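Long-range contact in glycoside hydrolase family 61 (Trichoderma reesei QM6a, PDB 5O2X), which is a copper-dependent lytic polysaccharide monooxygenase of family AA9, which probably cleaves cellulose chains by oxidation: residues W84-D92 with T127-S135. Residues are numbered along the deposited sequence; the frame is centred on the assembly and turned at random. Where two conformers were deposited one is given.
Sequences WPHPGPIVD and TWASDVLIS. With CU (copper (II) ion), chain S; MAN (alpha-D-mannopyranose), chain L; SO4 (sulfate ion), chain U.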
ATOM      1  N   TRP A  84       4.324  13.267   6.120  1.00  4.72           N
ATOM      2  CA  TRP A  84       4.870  11.965   6.480  1.00  4.71           C
ATOM      3  C   TRP A  84       6.305  12.185   6.993  1.00  4.82           C
ATOM      4  O   TRP A  84       7.055  12.935   6.391  1.00  5.55           O
ATOM      5  CB  TRP A  84       4.899  11.071   5.226  1.00  4.75           C
ATOM      6  CG  TRP A  84       5.549   9.747   5.495  1.00  4.36           C
ATOM      7  CD1 TRP A  84       6.823   9.384   5.190  1.00  5.31           C
ATOM      8  CD2 TRP A  84       4.986   8.654   6.218  1.00  3.87           C
ATOM      9  NE1 TRP A  84       7.114   8.140   5.677  1.00  5.31           N
ATOM     10  CE2 TRP A  84       5.981   7.664   6.300  1.00  4.50           C
ATOM     11  CE3 TRP A  84       3.726   8.392   6.784  1.00  4.50           C
ATOM     12  CZ2 TRP A  84       5.759   6.453   6.970  1.00  5.12           C
ATOM     13  CZ3 TRP A  84       3.527   7.194   7.409  1.00  5.04           C
ATOM     14  CH2 TRP A  84       4.520   6.254   7.513  1.00  5.50           C
ATOM     15  N   PRO A  85       6.691  11.528   8.100  1.00  5.34           N
ATOM     16  CA  PRO A  85       7.929  11.922   8.785  1.00  6.09           C
ATOM     17  C   PRO A  85       9.184  11.144   8.450  1.00  6.72           C
ATOM     18  O   PRO A  85      10.222  11.522   8.971  1.00 10.59           O
ATOM     19  CB  PRO A  85       7.560  11.792  10.282  1.00  7.53           C
ATOM     20  CG  PRO A  85       6.571  10.666  10.296  1.00  7.27           C
ATOM     21  CD  PRO A  85       5.758  10.856   9.050  1.00  5.58           C
ATOM     22  N   HIS A  86       9.127  10.040   7.723  1.00  5.48           N
ATOM     23  CA  HIS A  86      10.253   9.118   7.662  1.00  5.46           C
ATOM     24  C   HIS A  86      10.764   8.832   6.235  1.00  5.05           C
ATOM     25  O   HIS A  86       9.993   8.800   5.301  1.00  5.65           O
ATOM     26  CB  HIS A  86       9.881   7.742   8.228  1.00  5.66           C
ATOM     27  CG  HIS A  86       9.248   7.764   9.587  1.00  5.53           C
ATOM     28  ND1 HIS A  86       9.829   8.364  10.663  1.00  6.15           N
ATOM     29  CD2 HIS A  86       8.114   7.195  10.047  1.00  5.81           C
ATOM     30  CE1 HIS A  86       9.066   8.127  11.735  1.00  6.49           C
ATOM     31  NE2 HIS A  86       8.004   7.440  11.398  1.00  6.01           N
ATOM     32  N   PRO A  87      12.056   8.518   6.109  1.00  4.96           N
ATOM     33  CA  PRO A  87      12.630   8.103   4.822  1.00  5.04           C
ATOM     34  C   PRO A  87      12.401   6.605   4.550  1.00  4.70           C
ATOM     35  O   PRO A  87      12.614   5.773   5.425  1.00  5.46           O
ATOM     36  CB  PRO A  87      14.127   8.352   5.040  1.00  5.93           C
ATOM     37  CG  PRO A  87      14.342   8.097   6.516  1.00  6.34           C
ATOM     38  CD  PRO A  87      13.103   8.654   7.152  1.00  6.29           C
ATOM     39  N   GLY A  88      12.012   6.307   3.314  1.00  4.54           N
ATOM     40  CA  GLY A  88      11.986   4.938   2.875  1.00  4.48           C
ATOM     41  C   GLY A  88      11.218   4.737   1.587  1.00  4.32           C
ATOM     42  O   GLY A  88      10.712   5.682   0.973  1.00  4.61           O
ATOM     43  N   PRO A  89      11.130   3.467   1.161  1.00  4.32           N
ATOM     44  CA  PRO A  89      10.492   3.111  -0.106  1.00  4.30           C
ATOM     45  C   PRO A  89       8.977   3.018   0.008  1.00  4.04           C
ATOM     46  O   PRO A  89       8.399   2.950   1.100  1.00  4.41           O
ATOM     47  CB  PRO A  89      11.075   1.705  -0.367  1.00  4.86           C
ATOM     48  CG  PRO A  89      11.229   1.120   1.006  1.00  4.86           C
ATOM     49  CD  PRO A  89      11.735   2.312   1.825  1.00  4.79           C
ATOM     50  N   ILE A  90       8.353   2.985  -1.173  1.00  3.81           N
ATOM     51  CA  ILE A  90       6.904   2.837  -1.303  1.00  3.90           C
ATOM     52  C   ILE A  90       6.651   1.745  -2.337  1.00  4.03           C
ATOM     53  O   ILE A  90       7.288   1.735  -3.411  1.00  4.37           O
ATOM     54  CB  ILE A  90       6.239   4.167  -1.732  1.00  4.30           C
ATOM     55  CG1 ILE A  90       6.430   5.192  -0.612  1.00  4.58           C
ATOM     56  CG2 ILE A  90       4.757   3.958  -2.023  1.00  4.95           C
ATOM     57  CD1 ILE A  90       5.971   6.596  -0.960  1.00  5.55           C
ATOM     58  N   VAL A  91       5.745   0.816  -2.004  1.00  3.89           N
ATOM     59  CA  VAL A  91       5.397  -0.286  -2.898  1.00  3.97           C
ATOM     60  C   VAL A  91       3.901  -0.468  -2.903  1.00  3.95           C
ATOM     61  O   VAL A  91       3.176  -0.113  -1.972  1.00  4.85           O
ATOM     62  CB  VAL A  91       6.096  -1.605  -2.432  1.00  4.42           C
ATOM     63  CG1 VAL A  91       7.598  -1.544  -2.656  1.00  5.07           C
ATOM     64  CG2 VAL A  91       5.757  -1.970  -1.000  1.00  4.91           C
ATOM     65  N   ASP A  92       3.425  -1.095  -3.994  1.00  3.76           N
ATOM     66  CA  ASP A  92       2.012  -1.431  -4.136  1.00  3.90           C
ATOM     67  C   ASP A  92       1.875  -2.813  -4.715  1.00  4.09           C
ATOM     68  O   ASP A  92       2.615  -3.186  -5.651  1.00  4.07           O
ATOM     69  CB  ASP A  92       1.262  -0.458  -5.065  1.00  4.21           C
ATOM     70  CG  ASP A  92       1.163   0.910  -4.443  1.00  4.52           C
ATOM     71  OD1 ASP A  92       0.191   1.185  -3.715  1.00  4.98           O
ATOM     72  OD2 ASP A  92       2.085   1.763  -4.672  1.00  5.01           O
ATOM     73  N   THR A 127      17.663  10.645  -0.973  1.00  7.23           N
ATOM     74  CA  THR A 127      16.296  10.977  -1.349  1.00  6.78           C
ATOM     75  C   THR A 127      15.573   9.686  -1.701  1.00  5.83           C
ATOM     76  O   THR A 127      16.113   8.872  -2.463  1.00  6.52           O
ATOM     77  CB  THR A 127      16.262  11.925  -2.566  1.00  7.65           C
ATOM     78  OG1 THR A 127      16.964  13.120  -2.264  1.00  9.78           O
ATOM     79  CG2 THR A 127      14.888  12.271  -2.982  1.00  8.71           C
ATOM     80  N   TRP A 128      14.376   9.528  -1.158  1.00  5.60           N
ATOM     81  CA  TRP A 128      13.608   8.289  -1.219  1.00  5.60           C
ATOM     82  C   TRP A 128      12.246   8.554  -1.852  1.00  5.08           C
ATOM     83  O   TRP A 128      11.764   9.684  -1.917  1.00  5.16           O
ATOM     84  CB  TRP A 128      13.425   7.708   0.204  1.00  5.90           C
ATOM     85  CG  TRP A 128      14.690   7.276   0.826  1.00  5.63           C
ATOM     86  CD1 TRP A 128      15.620   8.063   1.414  1.00  6.05           C
ATOM     87  CD2 TRP A 128      15.219   5.939   0.829  1.00  5.31           C
ATOM     88  NE1 TRP A 128      16.670   7.295   1.845  1.00  6.36           N
ATOM     89  CE2 TRP A 128      16.453   5.994   1.484  1.00  5.60           C
ATOM     90  CE3 TRP A 128      14.756   4.709   0.374  1.00  5.58           C
ATOM     91  CZ2 TRP A 128      17.243   4.882   1.637  1.00  6.35           C
ATOM     92  CZ3 TRP A 128      15.542   3.602   0.541  1.00  6.13           C
ATOM     93  CH2 TRP A 128      16.773   3.690   1.177  1.00  6.55           C
ATOM     94  N   ALA A 129      11.548   7.461  -2.181  1.00  5.06           N
ATOM     95  CA  ALA A 129      10.148   7.574  -2.550  1.00  4.61           C
ATOM     96  C   ALA A 129       9.347   8.421  -1.575  1.00  4.21           C
ATOM     97  O   ALA A 129       8.502   9.215  -1.971  1.00  4.74           O
ATOM     98  CB  ALA A 129       9.524   6.193  -2.660  1.00  4.94           C
ATOM     99  N   SER A 130       9.606   8.220  -0.276  1.00  4.70           N
ATOM    100  CA  SER A 130       8.880   8.982   0.746  1.00  4.94           C
ATOM    101  C   SER A 130       9.028  10.503   0.551  1.00  4.54           C
ATOM    102  O   SER A 130       8.092  11.236   0.851  1.00  4.91           O
ATOM    103  CB  SER A 130       9.437   8.596   2.130  1.00  5.80           C
ATOM    104  OG  SER A 130      10.825   8.780   2.181  1.00  6.54           O
ATOM    105  N   ASP A 131      10.189  10.976   0.094  1.00  4.79           N
ATOM    106  CA  ASP A 131      10.387  12.394  -0.152  1.00  5.04           C
ATOM    107  C   ASP A 131       9.516  12.900  -1.290  1.00  4.54           C
ATOM    108  O   ASP A 131       9.064  14.051  -1.271  1.00  5.14           O
ATOM    109  CB  ASP A 131      11.848  12.691  -0.426  1.00  5.87           C
ATOM    110  CG  ASP A 131      12.713  12.369   0.789  1.00  6.56           C
ATOM    111  OD1 ASP A 131      12.462  13.020   1.845  1.00  7.77           O
ATOM    112  OD2 ASP A 131      13.576  11.501   0.689  1.00  7.63           O
ATOM    113  N   VAL A 132       9.266  12.051  -2.289  1.00  4.65           N
ATOM    114  CA  VAL A 132       8.359  12.402  -3.384  1.00  4.30           C
ATOM    115  C   VAL A 132       6.925  12.512  -2.832  1.00  4.06           C
ATOM    116  O   VAL A 132       6.205  13.471  -3.122  1.00  4.60           O
ATOM    117  CB  VAL A 132       8.452  11.374  -4.507  1.00  4.49           C
ATOM    118  CG1 VAL A 132       7.498  11.716  -5.632  1.00  5.16           C
ATOM    119  CG2 VAL A 132       9.877  11.294  -5.034  1.00  5.17           C
ATOM    120  N   LEU A 133       6.530  11.530  -2.016  1.00  4.00           N
ATOM    121  CA  LEU A 133       5.229  11.578  -1.372  1.00  4.18           C
ATOM    122  C   LEU A 133       5.085  12.866  -0.566  1.00  4.31           C
ATOM    123  O   LEU A 133       4.041  13.556  -0.639  1.00  4.55           O
ATOM    124  CB  LEU A 133       5.057  10.327  -0.490  1.00  4.63           C
ATOM    125  CG  LEU A 133       3.809  10.273   0.379  1.00  4.67           C
ATOM    126  CD1 LEU A 133       3.305   8.844   0.480  1.00  5.89           C
ATOM    127  CD2 LEU A 133       4.072  10.818   1.763  1.00  4.83           C
ATOM    128  N   ILE A 134       6.096  13.231   0.213  1.00  4.46           N
ATOM    129  CA  ILE A 134       6.029  14.450   1.048  1.00  4.72           C
ATOM    130  C   ILE A 134       5.865  15.671   0.138  1.00  5.13           C
ATOM    131  O   ILE A 134       5.052  16.565   0.412  1.00  5.54           O
ATOM    132  CB  ILE A 134       7.275  14.564   1.918  1.00  5.35           C
ATOM    133  CG1 ILE A 134       7.259  13.457   2.984  1.00  5.50           C
ATOM    134  CG2 ILE A 134       7.391  15.932   2.560  1.00  6.13           C
ATOM    135  CD1 ILE A 134       8.618  13.181   3.624  1.00  6.34           C
ATOM    136  N   SER A 135       6.640  15.734  -0.951  1.00  5.08           N
ATOM    137  CA  SER A 135       6.574  16.884  -1.841  0.82  5.29           C
ATOM    138  C   SER A 135       5.201  17.059  -2.464  1.00  5.06           C
ATOM    139  O   SER A 135       4.754  18.172  -2.663  1.00  7.04           O
ATOM    140  CB  SER A 135       7.631  16.687  -2.930  0.82  5.88           C
ATOM    141  OG  SER A 135       7.558  17.772  -3.838  0.82  7.18           O
TER
HETATM  142 CU    CU S 318       6.498   6.933  12.512  0.82  5.28          CU
HETATM  143  C1  MAN L 311       7.755   7.067 -10.904  1.00  4.79           C
HETATM  144  C2  MAN L 311       8.701   7.480 -12.020  1.00  4.84           C
HETATM  145  C3  MAN L 311      10.134   7.589 -11.525  1.00  5.03           C
HETATM  146  C4  MAN L 311      10.221   8.529 -10.336  1.00  4.94           C
HETATM  147  C5  MAN L 311       9.230   8.061  -9.264  1.00  5.00           C
HETATM  148  C6  MAN L 311       9.141   9.037  -8.112  1.00  5.64           C
HETATM  149  O2  MAN L 311       8.250   8.720 -12.569  1.00  4.90           O
HETATM  150  O3  MAN L 311      11.012   8.026 -12.583  1.00  5.55           O
HETATM  151  O4  MAN L 311      11.505   8.536  -9.739  1.00  5.29           O
HETATM  152  O5  MAN L 311       7.903   7.952  -9.801  1.00  4.96           O
HETATM  153  O6  MAN L 311       8.757  10.356  -8.538  1.00  6.02           O
HETATM  154  S   SO4 U 320      20.358  13.867  -2.463  0.74 20.55           S
HETATM  155  O1  SO4 U 320      19.983  15.157  -3.115  0.74 29.16           O
HETATM  156  O2  SO4 U 320      21.642  14.051  -1.759  0.74 34.14           O
HETATM  157  O3  SO4 U 320      20.346  12.753  -3.425  0.74 29.19           O
HETATM  158  O4  SO4 U 320      19.357  13.478  -1.467  0.74 33.43           O
HETATM  159  O   HOH W   1      11.530  11.011   3.490  0.98  8.43           O
HETATM  160  O   HOH W   2       6.478   9.079  13.605  0.82 18.66           O
HETATM  161  O   HOH W   3       7.840   5.885  13.634  0.40  9.60           O
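The indole of W128 lies along the backbone of G88, its CE3 3.7 Å from G88 CA, with P87 CB near CD1 at one end and P89 CD beside CE3 at the other. CG stands anti to the carbonyl carbon (chi1 -66°), which brings the ring up to this P87-G88-P89 run; NE1 is hydrogen-bonded to P125 O, and Y217 meets the ring edge-to-face. A smaller leucine here would probably open a gap beside G88 and leave P125 O without its indole donor. W128 is also the N-cap of helix 129-135, its backbone N hydrogen-bonded to D131 OD2 through the anti lone pair of that oxygen. S130, the second residue of the helix, grips G88 twice: G88 N donates to S130 OG (3.0 Å, 155°), and S130 N donates to G88 O (3.0 Å), arriving almost in line with the carbonyl. Chi1 of 55° sets OG between the backbone N and carbonyl carbon of S130, facing G88. Water 1 joins this hydroxyl to H86 O and, weakly, to D131 OD1. Farther along, the helix packs on apolar groups: L133 CD2 touches W84 CB at 3.6 Å, I134 CD1 lies 3.2 Å from W84 O, near the plane of the W84 ring at its edge, and I90 CD1 meets L133 CD1 at 3.8 Å. The CB of H86 points away from the helix, and its imidazole NE2 binds the copper at 1.9 Å. The paired G88-S130 bonds and the water on H86 O are likely to hold the backbone that carries this ligand, consistent with a second shell to the metal site.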